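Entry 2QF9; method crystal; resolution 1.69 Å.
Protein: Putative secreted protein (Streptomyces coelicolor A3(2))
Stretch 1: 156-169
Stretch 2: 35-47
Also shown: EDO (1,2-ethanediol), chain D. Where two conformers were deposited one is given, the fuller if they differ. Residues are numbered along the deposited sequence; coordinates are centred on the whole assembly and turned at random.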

# COMPACT_ATOMS: atom_id res chain seq x y z
N SER A 156 -17.86 9.53 3.76
CA SER A 156 -18.41 8.43 4.55
C SER A 156 -17.54 8.16 5.79
O SER A 156 -18.06 8.00 6.89
CB SER A 156 -18.54 7.15 3.71
OG SER A 156 -18.94 6.03 4.50
N GLU A 157 -16.23 8.16 5.61
CA GLU A 157 -15.31 7.91 6.73
C GLU A 157 -15.32 9.05 7.76
O GLU A 157 -15.20 8.80 8.96
CB GLU A 157 -13.90 7.59 6.24
CG GLU A 157 -13.83 6.13 5.77
CD GLU A 157 -12.50 5.74 5.15
OE1 GLU A 157 -11.57 6.58 5.09
OE2 GLU A 157 -12.39 4.57 4.71
N ILE A 158 -15.50 10.29 7.30
CA ILE A 158 -15.62 11.42 8.25
C ILE A 158 -16.85 11.20 9.17
O ILE A 158 -16.76 11.36 10.39
CB ILE A 158 -15.72 12.78 7.52
CG1 ILE A 158 -14.37 13.15 6.89
CG2 ILE A 158 -16.17 13.92 8.50
CD1 ILE A 158 -14.45 14.25 5.79
N ARG A 159 -17.98 10.80 8.58
CA ARG A 159 -19.19 10.53 9.36
C ARG A 159 -18.96 9.39 10.37
O ARG A 159 -19.36 9.50 11.55
CB ARG A 159 -20.40 10.24 8.45
CG ARG A 159 -20.77 11.41 7.52
CD ARG A 159 -22.10 11.14 6.76
NE ARG A 159 -22.01 10.01 5.84
CZ ARG A 159 -21.72 10.11 4.53
NH1 ARG A 159 -21.50 11.29 3.98
NH2 ARG A 159 -21.65 9.01 3.78
N LEU A 160 -18.30 8.32 9.92
CA LEU A 160 -17.95 7.22 10.82
C LEU A 160 -17.05 7.68 11.98
O LEU A 160 -17.30 7.35 13.16
CB LEU A 160 -17.26 6.09 10.04
CG LEU A 160 -16.74 4.94 10.93
CD1 LEU A 160 -17.90 4.17 11.60
CD2 LEU A 160 -15.84 3.98 10.14
N MSE A 161 -16.00 8.44 11.63
CA MSE A 161 -15.05 8.89 12.66
C MSE A 161 -15.69 9.85 13.65
O MSE A 161 -15.28 9.92 14.81
CB MSE A 161 -13.78 9.46 12.02
CG MSE A 161 -13.04 8.43 11.17
SE MSE A 161 -11.30 9.12 10.60
CE MSE A 161 -11.96 10.44 9.37
N ALA A 162 -16.72 10.57 13.21
CA ALA A 162 -17.45 11.45 14.10
C ALA A 162 -18.14 10.64 15.21
O ALA A 162 -18.10 11.00 16.38
CB ALA A 162 -18.46 12.30 13.30
N ASP A 163 -18.75 9.52 14.81
CA ASP A 163 -19.35 8.57 15.78
C ASP A 163 -18.28 7.93 16.67
O ASP A 163 -18.47 7.85 17.88
CB ASP A 163 -20.12 7.48 15.04
CG ASP A 163 -21.48 7.95 14.53
OD1 ASP A 163 -21.95 9.03 14.94
OD2 ASP A 163 -22.08 7.21 13.72
N LEU A 164 -17.16 7.48 16.09
CA LEU A 164 -16.07 6.89 16.90
C LEU A 164 -15.55 7.90 17.94
O LEU A 164 -15.29 7.55 19.10
CB LEU A 164 -14.93 6.35 16.01
CG LEU A 164 -15.32 5.14 15.13
CD1 LEU A 164 -14.18 4.79 14.20
CD2 LEU A 164 -15.75 3.88 15.94
N LEU A 165 -15.41 9.17 17.53
CA LEU A 165 -14.99 10.24 18.44
C LEU A 165 -15.98 10.42 19.60
O LEU A 165 -15.58 10.41 20.78
CB LEU A 165 -14.79 11.57 17.69
CG LEU A 165 -13.45 11.69 16.94
CD1 LEU A 165 -13.59 12.75 15.85
CD2 LEU A 165 -12.24 11.97 17.88
N ALA A 166 -17.26 10.60 19.26
CA ALA A 166 -18.29 10.77 20.31
C ALA A 166 -18.28 9.59 21.30
O ALA A 166 -18.33 9.77 22.53
CB ALA A 166 -19.64 10.95 19.69
N GLU A 167 -18.19 8.38 20.76
CA GLU A 167 -18.18 7.18 21.60
C GLU A 167 -16.97 7.12 22.53
O GLU A 167 -17.01 6.46 23.58
CB GLU A 167 -18.32 5.92 20.73
CG GLU A 167 -19.77 5.75 20.26
CD GLU A 167 -20.00 4.70 19.18
OE1 GLU A 167 -19.04 4.08 18.67
OE2 GLU A 167 -21.18 4.50 18.84
N ARG A 168 -15.90 7.84 22.15
CA ARG A 168 -14.69 7.94 22.96
C ARG A 168 -14.65 9.23 23.81
O ARG A 168 -13.62 9.59 24.37
CB ARG A 168 -13.44 7.78 22.08
CG ARG A 168 -13.16 6.32 21.72
CD ARG A 168 -12.40 6.14 20.38
NE ARG A 168 -12.40 4.72 20.00
CZ ARG A 168 -13.44 4.05 19.49
NH1 ARG A 168 -14.61 4.64 19.28
NH2 ARG A 168 -13.32 2.76 19.23
N GLY A 169 -15.79 9.93 23.90
CA GLY A 169 -15.91 11.10 24.76
C GLY A 169 -15.20 12.33 24.21
O GLY A 169 -14.77 13.20 24.96
C1 EDO D . -12.80 -2.93 21.28
O1 EDO D . -11.51 -3.48 20.90
C2 EDO D . -13.63 -2.47 20.08
O2 EDO D . -12.88 -1.52 19.29
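Stretch 2 35-47: DDEEVRRLAYDIA

Two helices that run side by side in opposite directions commonly meet by setting the bumps of one into the hollows of the other, and this putative secreted protein from Streptomyces coelicolor offers a compact example. Stretch 2 is helical from Glu37 to Ala47 and continues beyond it; stretch 1 is helical from Ser156 to Glu167, the helix having begun earlier in the chain. Their N-to-C directions differ by 157°, so the pair is close to antiparallel, with a signed crossing angle of -157°. The axes come no nearer than 11.8 Å, a wide spacing that leaves side chains, rather than backbone, to make the contact. The register reflects the opposed directions: the CA of Val39 lies 8.1 Å from the CA of Leu164, whereas the CA of Leu42, further along stretch 2, lies 8.9 Å from the CA of Glu157, further back along stretch 1.

The principal bump is Leu42. Its CA-to-CB bond points toward stretch 1, and with chi1 t and chi2 p its side chain enters a hollow outlined by Glu157, Leu160, Met161 and Leu164. These positions, spaced i, i+3, i+4 and i+7, are brought onto one face by the helical repeat. Leu42 CD2 packs 3.7 Å from CG of Met161, a selenomethionine, and 4.0 Å from Leu164 CD1. Its other methyl, CD1, lies 4.2 Å from Leu160 CD2 and 4.4 Å from Glu157 CD. One leucine thus touches all four walls of its socket, and no residue of either stretch has more of its surface covered by the other.

One helical turn further along stretch 2, Ile46 also points toward stretch 1, its CG1 lying 3.5 Å from Glu157 OE1. Earlier in stretch 2, Glu38 OE2 lies 3.6 Å from Leu164 CD2, so the same leucine that helps to wall the socket also meets an acidic side chain. The whole contact buries 434 Å², summed over both sides.

Where stretch 1 leaves helical geometry, shape gives way to charge. Arg168 has its CA-to-CB bond directed toward stretch 2, and its guanidinium lies beside the start of the other helix; its NH2 donates to Asp36 OD2 and Glu38 OE1, each at 2.9 Å, in two salt bridges. Both acceptors lie at the guanidinium edge, near its plane, while Arg168 NE is 3.8 Å from Val39 CG2. Asp36 does double duty: as the N-cap, its OD2 also accepts from Val39 N at 2.9 Å. The arginine is braced from its own side by a hydrogen bond from NH1 to Leu164 O at 3.0 Å. A water completes the join, accepting from Arg168 NH1 at 2.9 Å and donating to Glu38 OE1 at 2.7 Å and Glu167 OE1 at 2.5 Å, thereby linking two glutamates of like charge. A fitted apolar knob and a pair of salt bridges thus lie along the face the two helices share.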

# COMPACT_ATOMS: atom_id res chain seq x y z
N ASP A 35 -4.72 -0.99 21.40
CA ASP A 35 -5.26 -2.32 21.14
C ASP A 35 -6.69 -2.27 20.61
O ASP A 35 -7.29 -3.30 20.33
CB ASP A 35 -5.21 -3.20 22.41
CG ASP A 35 -3.81 -3.62 22.78
OD1 ASP A 35 -2.97 -3.84 21.87
OD2 ASP A 35 -3.54 -3.72 24.00
N ASP A 36 -7.24 -1.06 20.45
CA ASP A 36 -8.65 -0.92 20.10
C ASP A 36 -8.98 -1.49 18.72
O ASP A 36 -8.43 -1.05 17.72
CB ASP A 36 -9.08 0.53 20.15
CG ASP A 36 -10.55 0.68 19.88
OD1 ASP A 36 -11.36 0.27 20.76
OD2 ASP A 36 -10.91 1.18 18.79
N GLU A 37 -9.89 -2.46 18.68
CA GLU A 37 -10.18 -3.17 17.41
C GLU A 37 -10.82 -2.29 16.32
O GLU A 37 -10.43 -2.38 15.15
CB GLU A 37 -11.02 -4.44 17.68
CG GLU A 37 -10.25 -5.55 18.39
CD GLU A 37 -11.14 -6.57 19.10
OE1 GLU A 37 -11.17 -7.72 18.63
OE2 GLU A 37 -11.80 -6.24 20.12
N GLU A 38 -11.77 -1.44 16.70
CA GLU A 38 -12.47 -0.56 15.74
C GLU A 38 -11.53 0.41 15.08
O GLU A 38 -11.50 0.53 13.84
CB GLU A 38 -13.55 0.24 16.45
CG GLU A 38 -14.84 -0.47 16.64
CD GLU A 38 -15.84 0.44 17.28
OE1 GLU A 38 -15.50 1.04 18.33
OE2 GLU A 38 -16.94 0.59 16.72
N VAL A 39 -10.72 1.08 15.89
CA VAL A 39 -9.75 2.05 15.35
C VAL A 39 -8.63 1.33 14.59
O VAL A 39 -8.24 1.77 13.50
CB VAL A 39 -9.21 3.00 16.45
CG1 VAL A 39 -8.03 3.84 15.95
CG2 VAL A 39 -10.35 3.89 16.94
N ARG A 40 -8.14 0.21 15.12
CA ARG A 40 -7.14 -0.57 14.37
C ARG A 40 -7.66 -1.04 13.01
O ARG A 40 -6.90 -1.00 12.02
CB ARG A 40 -6.61 -1.75 15.19
CG ARG A 40 -5.60 -1.32 16.26
CD ARG A 40 -5.18 -2.46 17.17
NE ARG A 40 -4.94 -3.73 16.47
CZ ARG A 40 -3.78 -4.07 15.91
NH1 ARG A 40 -2.74 -3.25 15.94
NH2 ARG A 40 -3.66 -5.24 15.32
N ARG A 41 -8.94 -1.44 12.96
CA ARG A 41 -9.54 -1.91 11.70
C ARG A 41 -9.68 -0.75 10.73
O ARG A 41 -9.37 -0.89 9.54
CB ARG A 41 -10.89 -2.61 11.90
CG ARG A 41 -11.57 -3.01 10.60
CD ARG A 41 -10.79 -4.09 9.86
NE ARG A 41 -11.09 -4.14 8.42
CZ ARG A 41 -10.79 -5.15 7.60
NH1 ARG A 41 -10.20 -6.26 8.05
NH2 ARG A 41 -11.09 -5.06 6.31
N LEU A 42 -10.15 0.40 11.22
CA LEU A 42 -10.28 1.57 10.37
C LEU A 42 -8.92 1.96 9.80
O LEU A 42 -8.79 2.19 8.57
CB LEU A 42 -10.87 2.75 11.16
CG LEU A 42 -10.89 4.11 10.46
CD1 LEU A 42 -11.72 4.08 9.14
CD2 LEU A 42 -11.35 5.20 11.43
N ALA A 43 -7.91 2.00 10.67
CA ALA A 43 -6.54 2.37 10.26
C ALA A 43 -6.02 1.40 9.19
O ALA A 43 -5.42 1.81 8.21
CB ALA A 43 -5.61 2.43 11.47
N TYR A 44 -6.31 0.12 9.36
CA TYR A 44 -5.90 -0.89 8.38
C TYR A 44 -6.59 -0.63 7.03
O TYR A 44 -5.94 -0.64 5.98
CB TYR A 44 -6.23 -2.29 8.91
CG TYR A 44 -6.08 -3.41 7.91
CD1 TYR A 44 -4.84 -4.03 7.71
CD2 TYR A 44 -7.18 -3.87 7.19
CE1 TYR A 44 -4.71 -5.08 6.80
CE2 TYR A 44 -7.05 -4.91 6.27
CZ TYR A 44 -5.81 -5.51 6.09
OH TYR A 44 -5.68 -6.55 5.19
N ASP A 45 -7.90 -0.40 7.06
CA ASP A 45 -8.67 -0.10 5.84
C ASP A 45 -8.19 1.16 5.10
O ASP A 45 -8.01 1.16 3.89
CB ASP A 45 -10.16 -0.03 6.12
CG ASP A 45 -10.76 -1.42 6.48
OD1 ASP A 45 -10.17 -2.45 6.11
OD2 ASP A 45 -11.83 -1.46 7.10
N ILE A 46 -7.95 2.22 5.86
CA ILE A 46 -7.41 3.44 5.27
C ILE A 46 -6.02 3.20 4.68
O ILE A 46 -5.73 3.65 3.57
CB ILE A 46 -7.39 4.60 6.29
CG1 ILE A 46 -8.84 5.01 6.59
CG2 ILE A 46 -6.55 5.80 5.76
CD1 ILE A 46 -8.97 6.05 7.72
N ALA A 47 -5.14 2.52 5.43
CA ALA A 47 -3.81 2.21 4.92
C ALA A 47 -3.89 1.41 3.60
O ALA A 47 -3.19 1.72 2.64
CB ALA A 47 -2.98 1.43 5.96
O HOH W 1 -16.97 2.98 19.51